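Local coordinates for protein muramoyltetrapeptide carboxypeptidase (Oxalobacter formigenes OXCC13, PDB 6UUK) that probably acts as a serine-type LD-carboxypeptidase of the S66 family, trimming the terminal residue from muramoyl tetrapeptides of the bacterial cell wall, at residues 110-115 with 142-147; 157-162 with 323-328; 207-212 with 308-313. One frame throughout, in Å; residues are numbered along the deposited sequence.

Contact 1: 110-115 with 142-147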
ATOM      1  N   GLU B 110     -13.238 -16.709 -21.162  1.00 25.68           N
ATOM      2  CA  GLU B 110     -14.043 -17.833 -21.625  1.00 24.97           C
ATOM      3  C   GLU B 110     -15.357 -17.936 -20.859  1.00 23.98           C
ATOM      4  O   GLU B 110     -16.406 -18.203 -21.455  1.00 30.77           O
ATOM      5  CB  GLU B 110     -13.248 -19.134 -21.503  1.00 26.25           C
ATOM      6  CG  GLU B 110     -13.744 -20.250 -22.408  1.00 29.07           C
ATOM      7  CD  GLU B 110     -12.926 -21.519 -22.270  1.00 29.50           C
ATOM      8  OE1 GLU B 110     -13.093 -22.231 -21.259  1.00 30.54           O
ATOM      9  OE2 GLU B 110     -12.107 -21.800 -23.170  1.00 38.18           O
ATOM     10  N   ALA B 111     -15.319 -17.729 -19.540  1.00 20.15           N
ATOM     11  CA  ALA B 111     -16.543 -17.800 -18.748  1.00 25.31           C
ATOM     12  C   ALA B 111     -17.478 -16.637 -19.052  1.00 26.77           C
ATOM     13  O   ALA B 111     -18.702 -16.787 -18.955  1.00 29.50           O
ATOM     14  CB  ALA B 111     -16.205 -17.833 -17.258  1.00 18.83           C
ATOM     15  N   ALA B 112     -16.929 -15.478 -19.420  1.00 23.42           N
ATOM     16  CA  ALA B 112     -17.754 -14.327 -19.762  1.00 16.82           C
ATOM     17  C   ALA B 112     -18.430 -14.468 -21.119  1.00 24.87           C
ATOM     18  O   ALA B 112     -19.236 -13.604 -21.480  1.00 24.97           O
ATOM     19  CB  ALA B 112     -16.912 -13.050 -19.734  1.00 23.18           C
ATOM     20  N   THR B 113     -18.126 -15.523 -21.872  1.00 27.22           N
ATOM     21  CA  THR B 113     -18.724 -15.752 -23.179  1.00 22.80           C
ATOM     22  C   THR B 113     -19.696 -16.923 -23.192  1.00 22.66           C
ATOM     23  O   THR B 113     -20.261 -17.230 -24.246  1.00 31.25           O
ATOM     24  CB  THR B 113     -17.633 -15.983 -24.230  1.00 29.69           C
ATOM     25  OG1 THR B 113     -16.751 -17.024 -23.787  1.00 29.99           O
ATOM     26  CG2 THR B 113     -16.835 -14.710 -24.460  1.00 23.61           C
ATOM     27  N   ASN B 114     -19.907 -17.581 -22.059  1.00 24.56           N
ATOM     28  CA  ASN B 114     -20.820 -18.716 -22.007  1.00 27.31           C
ATOM     29  C   ASN B 114     -22.248 -18.218 -21.810  1.00 24.30           C
ATOM     30  O   ASN B 114     -22.517 -17.527 -20.820  1.00 20.58           O
ATOM     31  CB  ASN B 114     -20.429 -19.666 -20.882  1.00 28.28           C
ATOM     32  CG  ASN B 114     -21.155 -20.993 -20.961  1.00 31.73           C
ATOM     33  OD1 ASN B 114     -22.260 -21.143 -20.439  1.00 33.72           O
ATOM     34  ND2 ASN B 114     -20.537 -21.967 -21.618  1.00 36.63           N
ATOM     35  N   PRO B 115     -23.178 -18.530 -22.715  1.00 26.29           N
ATOM     36  CA  PRO B 115     -24.549 -18.015 -22.567  1.00 27.71           C
ATOM     37  C   PRO B 115     -25.288 -18.571 -21.362  1.00 28.35           C
ATOM     38  O   PRO B 115     -26.250 -17.942 -20.907  1.00 26.69           O
ATOM     39  CB  PRO B 115     -25.231 -18.439 -23.876  1.00 31.69           C
ATOM     40  CG  PRO B 115     -24.107 -18.730 -24.826  1.00 31.56           C
ATOM     41  CD  PRO B 115     -22.994 -19.259 -23.980  1.00 30.35           C
ATOM     42  N   ALA B 142     -17.341  -5.579 -19.735  1.00 22.49           N
ATOM     43  CA  ALA B 142     -18.469  -4.708 -19.426  1.00 18.96           C
ATOM     44  C   ALA B 142     -19.664  -5.001 -20.321  1.00 22.54           C
ATOM     45  O   ALA B 142     -20.813  -4.826 -19.900  1.00 24.94           O
ATOM     46  CB  ALA B 142     -18.053  -3.242 -19.555  1.00 24.15           C
ATOM     47  N   LYS B 143     -19.418  -5.449 -21.552  1.00 26.32           N
ATOM     48  CA  LYS B 143     -20.484  -5.827 -22.468  1.00 28.64           C
ATOM     49  C   LYS B 143     -20.921  -7.276 -22.307  1.00 22.55           C
ATOM     50  O   LYS B 143     -21.921  -7.675 -22.914  1.00 30.37           O
ATOM     51  CB  LYS B 143     -20.045  -5.593 -23.917  1.00 25.54           C
ATOM     52  CG  LYS B 143     -19.683  -4.154 -24.241  1.00 30.46           C
ATOM     53  CD  LYS B 143     -19.273  -4.014 -25.698  1.00 29.64           C
ATOM     54  CE  LYS B 143     -18.914  -2.578 -26.040  1.00 23.17           C
ATOM     55  NZ  LYS B 143     -18.527  -2.433 -27.470  1.00 34.05           N
ATOM     56  N   SER B 144     -20.201  -8.069 -21.510  1.00 20.36           N
ATOM     57  CA  SER B 144     -20.549  -9.478 -21.358  1.00 28.01           C
ATOM     58  C   SER B 144     -21.857  -9.658 -20.600  1.00 23.89           C
ATOM     59  O   SER B 144     -22.547 -10.667 -20.789  1.00 21.36           O
ATOM     60  CB  SER B 144     -19.420 -10.224 -20.646  1.00 18.50           C
ATOM     61  OG  SER B 144     -18.200 -10.101 -21.357  1.00 23.18           O
ATOM     62  N   GLY B 145     -22.216  -8.703 -19.745  1.00 22.96           N
ATOM     63  CA  GLY B 145     -23.428  -8.808 -18.962  1.00 19.63           C
ATOM     64  C   GLY B 145     -23.351  -9.749 -17.783  1.00 21.11           C
ATOM     65  O   GLY B 145     -24.396 -10.094 -17.217  1.00 17.99           O
ATOM     66  N   LYS B 146     -22.154 -10.178 -17.394  1.00 28.39           N
ATOM     67  CA  LYS B 146     -22.006 -11.092 -16.272  1.00 24.74           C
ATOM     68  C   LYS B 146     -21.997 -10.328 -14.953  1.00 25.69           C
ATOM     69  O   LYS B 146     -21.651  -9.145 -14.896  1.00 23.66           O
ATOM     70  CB  LYS B 146     -20.721 -11.910 -16.411  1.00 20.92           C
ATOM     71  CG  LYS B 146     -20.597 -12.645 -17.736  1.00 24.55           C
ATOM     72  CD  LYS B 146     -21.799 -13.542 -17.983  1.00 20.85           C
ATOM     73  CE  LYS B 146     -21.704 -14.229 -19.336  1.00 22.73           C
ATOM     74  NZ  LYS B 146     -22.908 -15.054 -19.625  1.00 21.84           N
ATOM     75  N   LEU B 147     -22.386 -11.022 -13.887  1.00 25.01           N
ATOM     76  CA  LEU B 147     -22.451 -10.444 -12.546  1.00 17.29           C
ATOM     77  C   LEU B 147     -21.258 -10.972 -11.756  1.00 23.92           C
ATOM     78  O   LEU B 147     -21.304 -12.053 -11.169  1.00 27.57           O
ATOM     79  CB  LEU B 147     -23.777 -10.780 -11.871  1.00 25.04           C
ATOM     80  CG  LEU B 147     -24.965  -9.841 -12.104  1.00 18.26           C
ATOM     81  CD1 LEU B 147     -25.284  -9.675 -13.585  1.00 16.72           C
ATOM     82  CD2 LEU B 147     -26.188 -10.338 -11.347  1.00 22.36           C
TER

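Contact 2: 157-162 with 323-328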
ATOM      1  N   PHE B 157     -10.008  -6.274  -9.614  1.00 19.70           N
ATOM      2  CA  PHE B 157     -10.789  -6.617 -10.797  1.00 16.67           C
ATOM      3  C   PHE B 157     -12.048  -5.767 -10.905  1.00 19.85           C
ATOM      4  O   PHE B 157     -12.476  -5.434 -12.015  1.00 22.58           O
ATOM      5  CB  PHE B 157     -11.152  -8.103 -10.766  1.00 17.83           C
ATOM      6  CG  PHE B 157     -11.788  -8.605 -12.033  1.00 18.61           C
ATOM      7  CD1 PHE B 157     -13.161  -8.539 -12.212  1.00 24.39           C
ATOM      8  CD2 PHE B 157     -11.014  -9.155 -13.040  1.00 18.09           C
ATOM      9  CE1 PHE B 157     -13.745  -9.005 -13.372  1.00 20.85           C
ATOM     10  CE2 PHE B 157     -11.596  -9.622 -14.203  1.00 15.52           C
ATOM     11  CZ  PHE B 157     -12.962  -9.546 -14.369  1.00 18.77           C
ATOM     12  N   GLU B 158     -12.646  -5.404  -9.770  1.00 18.75           N
ATOM     13  CA  GLU B 158     -13.909  -4.679  -9.785  1.00 16.46           C
ATOM     14  C   GLU B 158     -13.738  -3.186 -10.031  1.00 17.47           C
ATOM     15  O   GLU B 158     -14.702  -2.527 -10.434  1.00 17.03           O
ATOM     16  CB  GLU B 158     -14.654  -4.904  -8.468  1.00 17.68           C
ATOM     17  CG  GLU B 158     -15.023  -6.355  -8.215  1.00 19.99           C
ATOM     18  CD  GLU B 158     -15.950  -6.526  -7.029  1.00 23.87           C
ATOM     19  OE1 GLU B 158     -16.324  -5.507  -6.410  1.00 22.02           O
ATOM     20  OE2 GLU B 158     -16.307  -7.681  -6.718  1.00 21.65           O
HETATM   21  N   MSE B 159     -12.548  -2.638  -9.801  1.00 20.93           N
HETATM   22  CA  MSE B 159     -12.309  -1.222 -10.054  1.00 20.66           C
HETATM   23  C   MSE B 159     -12.130  -0.959 -11.544  1.00 17.14           C
HETATM   24  O   MSE B 159     -12.602   0.051 -12.068  1.00 21.75           O
HETATM   25  CB  MSE B 159     -11.083  -0.731  -9.280  1.00 21.18           C
HETATM   26  CG  MSE B 159     -11.250  -0.733  -7.767  1.00 17.43           C
HETATM   27 SE   MSE B 159     -12.787   0.303  -7.155  1.00 36.42          SE
HETATM   28  CE  MSE B 159     -14.064  -1.150  -6.905  1.00 20.73           C
ATOM     29  N   ALA B 160     -11.443  -1.879 -12.228  1.00 22.38           N
ATOM     30  CA  ALA B 160     -11.278  -1.747 -13.671  1.00 14.59           C
ATOM     31  C   ALA B 160     -12.600  -1.931 -14.403  1.00 20.19           C
ATOM     32  O   ALA B 160     -12.830  -1.285 -15.432  1.00 25.18           O
ATOM     33  CB  ALA B 160     -10.240  -2.749 -14.176  1.00 16.85           C
ATOM     34  N   LEU B 161     -13.474  -2.805 -13.897  1.00 22.36           N
ATOM     35  CA  LEU B 161     -14.818  -2.909 -14.455  1.00 22.70           C
ATOM     36  C   LEU B 161     -15.593  -1.614 -14.257  1.00 20.29           C
ATOM     37  O   LEU B 161     -16.284  -1.146 -15.169  1.00 26.23           O
ATOM     38  CB  LEU B 161     -15.569  -4.079 -13.820  1.00 23.65           C
ATOM     39  CG  LEU B 161     -15.272  -5.480 -14.350  1.00 22.06           C
ATOM     40  CD1 LEU B 161     -16.175  -6.495 -13.668  1.00 32.45           C
ATOM     41  CD2 LEU B 161     -15.451  -5.526 -15.857  1.00 20.78           C
ATOM     42  N   LEU B 162     -15.489  -1.019 -13.066  1.00 23.41           N
ATOM     43  CA  LEU B 162     -16.148   0.257 -12.820  1.00 23.03           C
ATOM     44  C   LEU B 162     -15.498   1.382 -13.615  1.00 23.16           C
ATOM     45  O   LEU B 162     -16.165   2.366 -13.953  1.00 25.53           O
ATOM     46  CB  LEU B 162     -16.129   0.576 -11.325  1.00 14.80           C
ATOM     47  CG  LEU B 162     -16.944   1.791 -10.886  1.00 21.40           C
ATOM     48  CD1 LEU B 162     -18.405   1.622 -11.277  1.00 16.70           C
ATOM     49  CD2 LEU B 162     -16.807   2.003  -9.394  1.00 11.55           C
ATOM     50  N   LEU B 323     -22.413  -6.062  -1.671  1.00 27.70           N
ATOM     51  CA  LEU B 323     -22.555  -4.653  -2.008  1.00 21.45           C
ATOM     52  C   LEU B 323     -22.350  -4.457  -3.500  1.00 19.49           C
ATOM     53  O   LEU B 323     -21.247  -4.713  -4.007  1.00 25.21           O
ATOM     54  CB  LEU B 323     -21.557  -3.808  -1.217  1.00 16.28           C
ATOM     55  CG  LEU B 323     -21.717  -3.841   0.303  1.00 17.49           C
ATOM     56  CD1 LEU B 323     -20.644  -3.005   0.983  1.00 12.77           C
ATOM     57  CD2 LEU B 323     -23.104  -3.365   0.705  1.00 16.45           C
ATOM     58  N   PRO B 324     -23.370  -4.014  -4.239  1.00 23.08           N
ATOM     59  CA  PRO B 324     -23.189  -3.755  -5.674  1.00 18.10           C
ATOM     60  C   PRO B 324     -22.267  -2.576  -5.937  1.00 20.46           C
ATOM     61  O   PRO B 324     -22.673  -1.418  -5.790  1.00 15.43           O
ATOM     62  CB  PRO B 324     -24.616  -3.468  -6.163  1.00 17.40           C
ATOM     63  CG  PRO B 324     -25.516  -4.042  -5.110  1.00 15.15           C
ATOM     64  CD  PRO B 324     -24.775  -3.874  -3.824  1.00 15.61           C
ATOM     65  N   VAL B 325     -21.025  -2.858  -6.324  1.00 18.50           N
ATOM     66  CA  VAL B 325     -20.080  -1.797  -6.652  1.00 12.15           C
ATOM     67  C   VAL B 325     -20.505  -1.149  -7.963  1.00 22.07           C
ATOM     68  O   VAL B 325     -20.567  -1.809  -9.008  1.00 19.13           O
ATOM     69  CB  VAL B 325     -18.649  -2.340  -6.739  1.00 19.19           C
ATOM     70  CG1 VAL B 325     -17.708  -1.266  -7.258  1.00 14.44           C
ATOM     71  CG2 VAL B 325     -18.193  -2.841  -5.378  1.00 20.43           C
ATOM     72  N   GLY B 326     -20.798   0.148  -7.914  1.00 20.10           N
ATOM     73  CA  GLY B 326     -21.289   0.877  -9.063  1.00 15.07           C
ATOM     74  C   GLY B 326     -22.767   1.194  -9.025  1.00 17.36           C
ATOM     75  O   GLY B 326     -23.255   1.899  -9.917  1.00 19.00           O
ATOM     76  N   GLY B 327     -23.490   0.697  -8.027  1.00 15.10           N
ATOM     77  CA  GLY B 327     -24.905   0.965  -7.898  1.00 19.14           C
ATOM     78  C   GLY B 327     -25.179   2.348  -7.341  1.00 21.67           C
ATOM     79  O   GLY B 327     -24.283   3.168  -7.136  1.00 21.18           O
ATOM     80  N   ARG B 328     -26.458   2.601  -7.091  1.00 19.31           N
ATOM     81  CA  ARG B 328     -26.936   3.886  -6.589  1.00 18.60           C
ATOM     82  C   ARG B 328     -27.335   3.692  -5.130  1.00 18.04           C
ATOM     83  O   ARG B 328     -28.385   3.114  -4.835  1.00 21.51           O
ATOM     84  CB  ARG B 328     -28.099   4.389  -7.437  1.00 27.58           C
ATOM     85  CG  ARG B 328     -28.643   5.749  -7.041  1.00 21.47           C
ATOM     86  CD  ARG B 328     -29.653   6.218  -8.074  1.00 37.44           C
ATOM     87  NE  ARG B 328     -30.647   5.184  -8.353  1.00 41.08           N
ATOM     88  CZ  ARG B 328     -31.368   5.121  -9.468  1.00 45.62           C
ATOM     89  NH1 ARG B 328     -31.202   6.028 -10.421  1.00 61.98           N
ATOM     90  NH2 ARG B 328     -32.250   4.145  -9.635  1.00 56.69           N
TER

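Contact 3: 207-212 with 308-313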
ATOM      1  N   LYS B 207     -22.426   3.418  17.061  1.00 32.14           N
ATOM      2  CA  LYS B 207     -22.530   4.620  17.873  1.00 28.12           C
ATOM      3  C   LYS B 207     -21.545   5.690  17.401  1.00 23.73           C
ATOM      4  O   LYS B 207     -20.622   5.429  16.626  1.00 31.08           O
ATOM      5  CB  LYS B 207     -22.284   4.285  19.343  1.00 31.41           C
ATOM      6  CG  LYS B 207     -23.168   3.170  19.881  1.00 30.89           C
ATOM      7  CD  LYS B 207     -22.674   2.677  21.232  1.00 41.08           C
ATOM      8  CE  LYS B 207     -22.655   3.796  22.259  1.00 50.78           C
ATOM      9  NZ  LYS B 207     -24.014   4.350  22.502  1.00 56.35           N
ATOM     10  N   ASP B 208     -21.770   6.915  17.882  1.00 24.16           N
ATOM     11  CA  ASP B 208     -20.870   8.049  17.658  1.00 26.14           C
ATOM     12  C   ASP B 208     -20.703   8.372  16.175  1.00 26.76           C
ATOM     13  O   ASP B 208     -19.662   8.881  15.754  1.00 33.25           O
ATOM     14  CB  ASP B 208     -19.503   7.806  18.308  1.00 28.67           C
ATOM     15  CG  ASP B 208     -19.610   7.484  19.784  1.00 34.72           C
ATOM     16  OD1 ASP B 208     -20.563   7.966  20.432  1.00 33.74           O
ATOM     17  OD2 ASP B 208     -18.743   6.747  20.299  1.00 33.94           O
ATOM     18  N   ASN B 209     -21.726   8.085  15.373  1.00 26.08           N
ATOM     19  CA  ASN B 209     -21.617   8.429  13.964  1.00 21.11           C
ATOM     20  C   ASN B 209     -22.442   9.671  13.648  1.00 20.88           C
ATOM     21  O   ASN B 209     -23.509   9.883  14.233  1.00 21.27           O
ATOM     22  CB  ASN B 209     -22.085   7.267  13.082  1.00 23.09           C
ATOM     23  CG  ASN B 209     -21.007   6.220  12.884  1.00 18.77           C
ATOM     24  OD1 ASN B 209     -19.842   6.547  12.662  1.00 26.65           O
ATOM     25  ND2 ASN B 209     -21.390   4.953  12.968  1.00 16.52           N
ATOM     26  N   PRO B 210     -21.966  10.512  12.732  1.00 23.66           N
ATOM     27  CA  PRO B 210     -22.714  11.721  12.381  1.00 18.44           C
ATOM     28  C   PRO B 210     -24.009  11.387  11.656  1.00 16.66           C
ATOM     29  O   PRO B 210     -24.170  10.319  11.064  1.00 26.00           O
ATOM     30  CB  PRO B 210     -21.750  12.484  11.467  1.00 18.86           C
ATOM     31  CG  PRO B 210     -20.873  11.426  10.888  1.00 17.61           C
ATOM     32  CD  PRO B 210     -20.708  10.400  11.974  1.00 15.45           C
ATOM     33  N   ASP B 211     -24.943  12.333  11.711  1.00 19.75           N
ATOM     34  CA  ASP B 211     -26.240  12.189  11.053  1.00 25.11           C
ATOM     35  C   ASP B 211     -26.102  12.679   9.618  1.00 20.00           C
ATOM     36  O   ASP B 211     -26.053  13.885   9.361  1.00 12.94           O
ATOM     37  CB  ASP B 211     -27.320  12.955  11.809  1.00 24.62           C
ATOM     38  CG  ASP B 211     -27.633  12.341  13.157  1.00 23.69           C
ATOM     39  OD1 ASP B 211     -27.015  11.311  13.498  1.00 21.12           O
ATOM     40  OD2 ASP B 211     -28.497  12.886  13.875  1.00 34.03           O
ATOM     41  N   VAL B 212     -26.038  11.741   8.679  1.00 23.78           N
ATOM     42  CA  VAL B 212     -25.868  12.059   7.270  1.00 23.56           C
ATOM     43  C   VAL B 212     -27.121  11.632   6.510  1.00 19.05           C
ATOM     44  O   VAL B 212     -27.962  10.887   7.012  1.00 20.35           O
ATOM     45  CB  VAL B 212     -24.608  11.398   6.675  1.00 20.18           C
ATOM     46  CG1 VAL B 212     -23.428  11.562   7.619  1.00 16.11           C
ATOM     47  CG2 VAL B 212     -24.863   9.930   6.374  1.00 17.06           C
ATOM     48  N   VAL B 308     -17.618  10.532   7.964  1.00 18.55           N
ATOM     49  CA  VAL B 308     -17.147   9.153   8.042  1.00 19.80           C
ATOM     50  C   VAL B 308     -18.142   8.361   8.879  1.00 17.82           C
ATOM     51  O   VAL B 308     -18.370   8.680  10.053  1.00 14.09           O
ATOM     52  CB  VAL B 308     -15.733   9.068   8.635  1.00 18.92           C
ATOM     53  CG1 VAL B 308     -15.274   7.620   8.703  1.00 19.12           C
ATOM     54  CG2 VAL B 308     -14.764   9.903   7.812  1.00 14.89           C
ATOM     55  N   VAL B 309     -18.731   7.331   8.278  1.00 18.23           N
ATOM     56  CA  VAL B 309     -19.731   6.491   8.925  1.00 19.52           C
ATOM     57  C   VAL B 309     -19.139   5.104   9.123  1.00 11.52           C
ATOM     58  O   VAL B 309     -18.564   4.529   8.190  1.00 17.72           O
ATOM     59  CB  VAL B 309     -21.029   6.427   8.100  1.00 21.63           C
ATOM     60  CG1 VAL B 309     -22.027   5.481   8.747  1.00 17.16           C
ATOM     61  CG2 VAL B 309     -21.626   7.817   7.946  1.00 17.78           C
ATOM     62  N   THR B 310     -19.273   4.570  10.332  1.00 16.86           N
ATOM     63  CA  THR B 310     -18.733   3.264  10.681  1.00 19.27           C
ATOM     64  C   THR B 310     -19.863   2.276  10.941  1.00 13.51           C
ATOM     65  O   THR B 310     -21.038   2.640  11.028  1.00 20.74           O
ATOM     66  CB  THR B 310     -17.824   3.360  11.912  1.00 19.52           C
ATOM     67  OG1 THR B 310     -18.617   3.642  13.073  1.00 19.25           O
ATOM     68  CG2 THR B 310     -16.797   4.465  11.728  1.00 16.58           C
ATOM     69  N   GLY B 311     -19.487   1.004  11.063  1.00 24.79           N
ATOM     70  CA  GLY B 311     -20.422  -0.051  11.386  1.00 25.33           C
ATOM     71  C   GLY B 311     -20.879  -0.901  10.220  1.00 17.04           C
ATOM     72  O   GLY B 311     -21.693  -1.810  10.426  1.00 23.95           O
ATOM     73  N   LEU B 312     -20.390  -0.640   9.013  1.00 14.91           N
ATOM     74  CA  LEU B 312     -20.783  -1.416   7.845  1.00 20.74           C
ATOM     75  C   LEU B 312     -20.426  -2.884   8.045  1.00 19.74           C
ATOM     76  O   LEU B 312     -19.244  -3.204   8.247  1.00 20.31           O
ATOM     77  CB  LEU B 312     -20.098  -0.875   6.592  1.00 23.28           C
ATOM     78  CG  LEU B 312     -20.387  -1.595   5.272  1.00 17.68           C
ATOM     79  CD1 LEU B 312     -21.841  -1.419   4.860  1.00 17.58           C
ATOM     80  CD2 LEU B 312     -19.455  -1.104   4.176  1.00 14.67           C
ATOM     81  N   PRO B 313     -21.395  -3.803   7.999  1.00 22.79           N
ATOM     82  CA  PRO B 313     -21.091  -5.229   8.228  1.00 14.57           C
ATOM     83  C   PRO B 313     -20.562  -5.907   6.971  1.00 15.32           C
ATOM     84  O   PRO B 313     -21.205  -6.754   6.343  1.00 16.69           O
ATOM     85  CB  PRO B 313     -22.446  -5.782   8.686  1.00 20.49           C
ATOM     86  CG  PRO B 313     -23.487  -4.831   8.127  1.00 23.48           C
ATOM     87  CD  PRO B 313     -22.795  -3.601   7.597  1.00 18.83           C
TER

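Contact 1: 110-115 with 142-147
Ala112 and Ser144 face each other where a turn meets a loop, their CA atoms 5.8 Å apart: the type I beta turn from Ala111 to Asn114, at the end of helix 101-111, lies against the loop that leads from helix 138-142 to strand 147-150. Ala112 meets this loop with both its methyl and its carbonyl. Its CB sits 3.6 Å from Ser144 OG, while its O lies 3.5 Å from Ser144 CB. The serine hydroxyl itself is hydrogen-bonded to the carbonyl of Lys140 in the preceding helix 138-142; its contact with the alanine methyl is one of van der Waals packing.

Lys146 does the longer reach. Its CG stands beside the backbone N and packs 3.9 Å from Ala112 CA; a bend at chi2 (-56°) turns CD off the straight course, and the rest of the chain runs extended. CE passes 3.3 Å from Ala112 O, and NZ ends 2.8 Å from Asn114 O in a hydrogen bond. The ammonium approaches this carbonyl tilted 29° from its plane, with a C=O...NZ angle of 151°. NZ is also hydrogen-bonded to Val117 O, its stronger partner, just before strand 119-122. One lysine therefore ties two carbonyls of the connection between helix 101-111 and strand 119-122 to the neighbouring crossover in the parallel part of this sheet, and the dipoles of those carbonyls would probably stabilise its ammonium.

Contact 2: 157-162 with 323-328
Val325 meets three side chains of helix 155-163, spaced along one flank of it, and most of the contact is apolar. Its CG1 branch, anti to the backbone N (chi1 173°), takes two of them: the CE methyl of selenomethionine Met159 at 3.7 Å and Leu162 CD2 at 4.0 Å. The Met159 side chain crosses the valine at about a right angle. Its CB points away from the strand, but bends at chi2 and chi3 bring the methyl back to it. The other leucine branch, CD1, rests 3.7 Å from Gly326 CA, close over a glycine whose phi is positive (105°).

Strand 323-325 runs antiparallel to strand 168-170 at the edge of the otherwise parallel sheet of the N-terminal part, and helix 155-163 belongs to the crossover that enters strand 168-170. The type II turn from Pro324 to Gly327 then carries the chain into strand 328-333 of the second sheet. Trp219 of strand 213-222 touches Met159, Leu162 and Val325 alike.

Glu158 brings a carboxylate oxygen against the valine: its extended chain puts OE1 3.4 Å from Val325 CG2, a van der Waals contact. This oxygen also has a weak hydrogen bond with Ser168 OG. The Glu158 side chain lies about 9 Å from those of Ser152 and Glu246, the predicted nucleophile and a predicted charge-relay residue.

Contact 3: 207-212 with 308-313
Asn209 fills the close-fitting part of this contact, its amide set against Thr310 of the 308-313 segment. Chi1 (-82°) puts CG beside the backbone N and chi2 (-43°) turns the amide, whose oxygen OD1 accepts a hydrogen bond from Thr310 N at 3.1 Å. The N-H...O angle is 152°. OD1 also lies 3.2 Å from Thr310 OG1, a pair whose proton is not settled, since the threonine hydroxyl is hydrogen-bonded to Ser206 OG. Ile338 of strand 337-343, in the same sheet as strand 308-310, touches Asn209 and Val309.

Towards the surface the fit slackens. Pro210, partly exposed, brings CD to 3.5 Å from Val308 O, and further on both methyls of Val212 stand 4.2 Å from Val309 CG2. Lys207 is exposed, its CB directed away from the strand.

Strand 308-310 is an outermost strand of the seven-stranded sheet, paired on its inner side with strand 273-280. The asparagine amide oxygen thus gives a backbone N-H at this sheet edge an acceptor from a loop without regular structure, with the donor standing above the amide plane.

How the contacts relate
The three contacts are spread across the molecule. Contacts 1 and 3 lie on opposite sides of the chain's centre, their own centres about 36 Å apart, and the centre of contact 2 stands between them, about 15 Å from that of the first and about 22 Å from that of the last. Contact 1 closes first along the chain, within the N-terminal sheet region; contact 3, at the edge of the seven-stranded sheet, is nested inside the long loop that contact 2 closes. Contacts 2 and 3 touch through Leu323 CD1 and Leu312 CD2, 3.9 Å apart. Because strand 323-325 joins the first sheet between strands 308-310 and 328-333 of the second, contact 2 links the two family regions, near the predicted catalytic residues.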